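Internalin C2 (Listeria monocytogenes serotype 4b str. F2365, PDB 4FHO) is a leucine-rich-repeat protein of the internalin family, probably serving in adhesion to or invasion of host cells. Local coordinates at residues K116-T121 with Q138-D143. Residues are numbered along the deposited sequence; the frame is centred on the assembly and turned at random.
Sequences KTLDLT and QVLYLD
Lys116 O accepts two backbone amides of the neighbouring strand, Gln138 N and Val139 N, and so opens the parallel pairing of strands 117-119 and 139-141, consecutive rungs of the leucine-rich-repeat solenoid. Gln138 N sits on a carbonyl lone pair at 2.7 Å from Lys116 O, whereas Val139 N, at 3.1 Å, approaches nearly along the C=O axis. Thr117 and Val139 lie side by side on the concave face of the sheet, with Thr117 OG1 and CG2 both turned against Val139 CB. Leu118 follows on the buried face and bonds through both backbone groups, N to Val139 O and O to Tyr141 N. Its side chain runs alongside that of Leu140, whose CD1 lies 3.9 Å from Leu118 CB; Leu140 in turn packs on Leu162 of the next strand, continuing the row of leucines in the core.

Back on the concave face, Asp119 has CG anti to the backbone N (chi1 -171°), which swings its carboxylate obliquely across the base of the Tyr141 side chain, 35° from the ring plane, with OD1 3.4 Å from Tyr141 CB. The Tyr141 ring also meets that of Tyr161 on the next strand. Leu120 N closes the ladder on Tyr141 O, while the Leu120 side chain returns to the core, CD1 against Leu142 CD2.

An Asx turn shapes the end of the segment: Asp119 OD1 receives both Thr121 N and, at 2.6 Å, Thr121 OG1, the latter on its syn side. The two donors hold Asp119 OD1 from one residue; the hydroxyl, donating to it, also accepts from a water 2.7 Å from Thr121 OG1. Asp143 OD2, bonded also to Ser163 OG, takes the other hydrogen of this water, whose oxygen lies 2.8 Å from Asp143 OD2.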
loop_
_atom_site.group_PDB
_atom_site.type_symbol
_atom_site.label_atom_id
_atom_site.label_comp_id
_atom_site.label_asym_id
_atom_site.label_seq_id
_atom_site.Cartn_x
_atom_site.Cartn_y
_atom_site.Cartn_z
ATOM N N LYS A 116 -0.696 1.435 8.136
ATOM C CA LYS A 116 -2.170 1.363 8.202
ATOM C C LYS A 116 -2.832 1.419 6.814
ATOM O O LYS A 116 -3.835 0.757 6.607
ATOM C CB LYS A 116 -2.735 2.503 9.049
ATOM C CG LYS A 116 -2.457 2.372 10.542
ATOM C CD LYS A 116 -2.653 3.713 11.247
ATOM C CE LYS A 116 -3.374 3.620 12.575
ATOM N NZ LYS A 116 -3.795 4.990 12.973
ATOM N N THR A 117 -2.287 2.213 5.901
ATOM C CA THR A 117 -2.836 2.366 4.531
ATOM C C THR A 117 -1.725 2.058 3.537
ATOM O O THR A 117 -0.654 2.680 3.593
ATOM C CB THR A 117 -3.398 3.784 4.322
ATOM O OG1 THR A 117 -4.487 4.012 5.231
ATOM C CG2 THR A 117 -3.865 4.044 2.849
ATOM N N LEU A 118 -1.975 1.089 2.652
ATOM C CA LEU A 118 -0.997 0.646 1.666
ATOM C C LEU A 118 -1.631 0.573 0.284
ATOM O O LEU A 118 -2.629 -0.119 0.113
ATOM C CB LEU A 118 -0.450 -0.727 2.068
ATOM C CG LEU A 118 0.589 -1.385 1.174
ATOM C CD1 LEU A 118 1.745 -0.423 0.965
ATOM C CD2 LEU A 118 1.087 -2.685 1.807
ATOM N N ASP A 119 -1.076 1.299 -0.677
ATOM C CA ASP A 119 -1.564 1.273 -2.068
ATOM C C ASP A 119 -0.511 0.668 -2.991
ATOM O O ASP A 119 0.504 1.310 -3.297
ATOM C CB ASP A 119 -1.971 2.665 -2.533
ATOM C CG ASP A 119 -2.687 2.671 -3.887
ATOM O OD1 ASP A 119 -2.744 1.653 -4.619
ATOM O OD2 ASP A 119 -3.205 3.737 -4.233
ATOM N N LEU A 120 -0.805 -0.542 -3.470
ATOM C CA LEU A 120 0.051 -1.284 -4.397
ATOM C C LEU A 120 -0.635 -1.550 -5.752
ATOM O O LEU A 120 -0.279 -2.496 -6.471
ATOM C CB LEU A 120 0.536 -2.585 -3.739
ATOM C CG LEU A 120 1.373 -2.423 -2.471
ATOM C CD1 LEU A 120 1.525 -3.796 -1.828
ATOM C CD2 LEU A 120 2.724 -1.748 -2.742
ATOM N N THR A 121 -1.575 -0.665 -6.120
ATOM C CA THR A 121 -2.242 -0.688 -7.425
ATOM C C THR A 121 -1.229 -0.628 -8.580
ATOM O O THR A 121 -0.361 0.195 -8.550
ATOM C CB THR A 121 -3.247 0.478 -7.548
ATOM O OG1 THR A 121 -4.191 0.413 -6.452
ATOM C CG2 THR A 121 -3.971 0.439 -8.905
ATOM N N GLN A 138 -5.228 -1.339 7.655
ATOM C CA GLN A 138 -6.660 -1.011 7.642
ATOM C C GLN A 138 -7.212 -0.867 6.219
ATOM O O GLN A 138 -8.343 -1.270 5.969
ATOM C CB GLN A 138 -6.914 0.294 8.417
ATOM C CG GLN A 138 -6.670 0.184 9.911
ATOM C CD GLN A 138 -6.949 1.465 10.687
ATOM O OE1 GLN A 138 -7.094 2.538 10.122
ATOM N NE2 GLN A 138 -7.025 1.343 11.998
ATOM N N VAL A 139 -6.418 -0.272 5.323
ATOM C CA VAL A 139 -6.773 0.011 3.933
ATOM C C VAL A 139 -5.684 -0.595 3.032
ATOM O O VAL A 139 -4.491 -0.251 3.144
ATOM C CB VAL A 139 -6.927 1.537 3.725
ATOM C CG1 VAL A 139 -7.316 1.887 2.282
ATOM C CG2 VAL A 139 -7.983 2.096 4.687
ATOM N N LEU A 140 -6.092 -1.506 2.150
ATOM C CA LEU A 140 -5.179 -2.167 1.240
ATOM C C LEU A 140 -5.718 -2.136 -0.179
ATOM O O LEU A 140 -6.816 -2.625 -0.416
ATOM C CB LEU A 140 -4.925 -3.603 1.705
ATOM C CG LEU A 140 -3.917 -4.420 0.888
ATOM C CD1 LEU A 140 -2.552 -3.721 0.734
ATOM C CD2 LEU A 140 -3.741 -5.812 1.494
ATOM N N TYR A 141 -4.951 -1.548 -1.104
ATOM C CA TYR A 141 -5.256 -1.610 -2.538
ATOM C C TYR A 141 -4.272 -2.541 -3.239
ATOM O O TYR A 141 -3.077 -2.262 -3.284
ATOM C CB TYR A 141 -5.193 -0.232 -3.199
ATOM C CG TYR A 141 -5.977 0.883 -2.550
ATOM C CD1 TYR A 141 -5.436 1.630 -1.496
ATOM C CD2 TYR A 141 -7.249 1.251 -3.027
ATOM C CE1 TYR A 141 -6.153 2.691 -0.909
ATOM C CE2 TYR A 141 -7.975 2.299 -2.439
ATOM C CZ TYR A 141 -7.420 3.017 -1.389
ATOM O OH TYR A 141 -8.110 4.052 -0.813
ATOM N N LEU A 142 -4.792 -3.605 -3.843
ATOM C CA LEU A 142 -4.002 -4.567 -4.615
ATOM C C LEU A 142 -4.441 -4.689 -6.084
ATOM O O LEU A 142 -4.064 -5.636 -6.758
ATOM C CB LEU A 142 -4.090 -5.924 -3.914
ATOM C CG LEU A 142 -3.402 -6.020 -2.546
ATOM C CD1 LEU A 142 -3.609 -7.404 -1.919
ATOM C CD2 LEU A 142 -1.910 -5.709 -2.594
ATOM N N ASP A 143 -5.172 -3.691 -6.587
ATOM C CA ASP A 143 -5.814 -3.747 -7.911
ATOM C C ASP A 143 -4.821 -3.713 -9.047
ATOM O O ASP A 143 -3.770 -3.124 -8.902
ATOM C CB ASP A 143 -6.753 -2.551 -8.123
ATOM C CG ASP A 143 -7.767 -2.432 -7.026
ATOM O OD1 ASP A 143 -8.808 -3.098 -7.099
ATOM O OD2 ASP A 143 -7.466 -1.727 -6.048
HETATM O O HOH W 1 -6.846 0.848 -7.000
#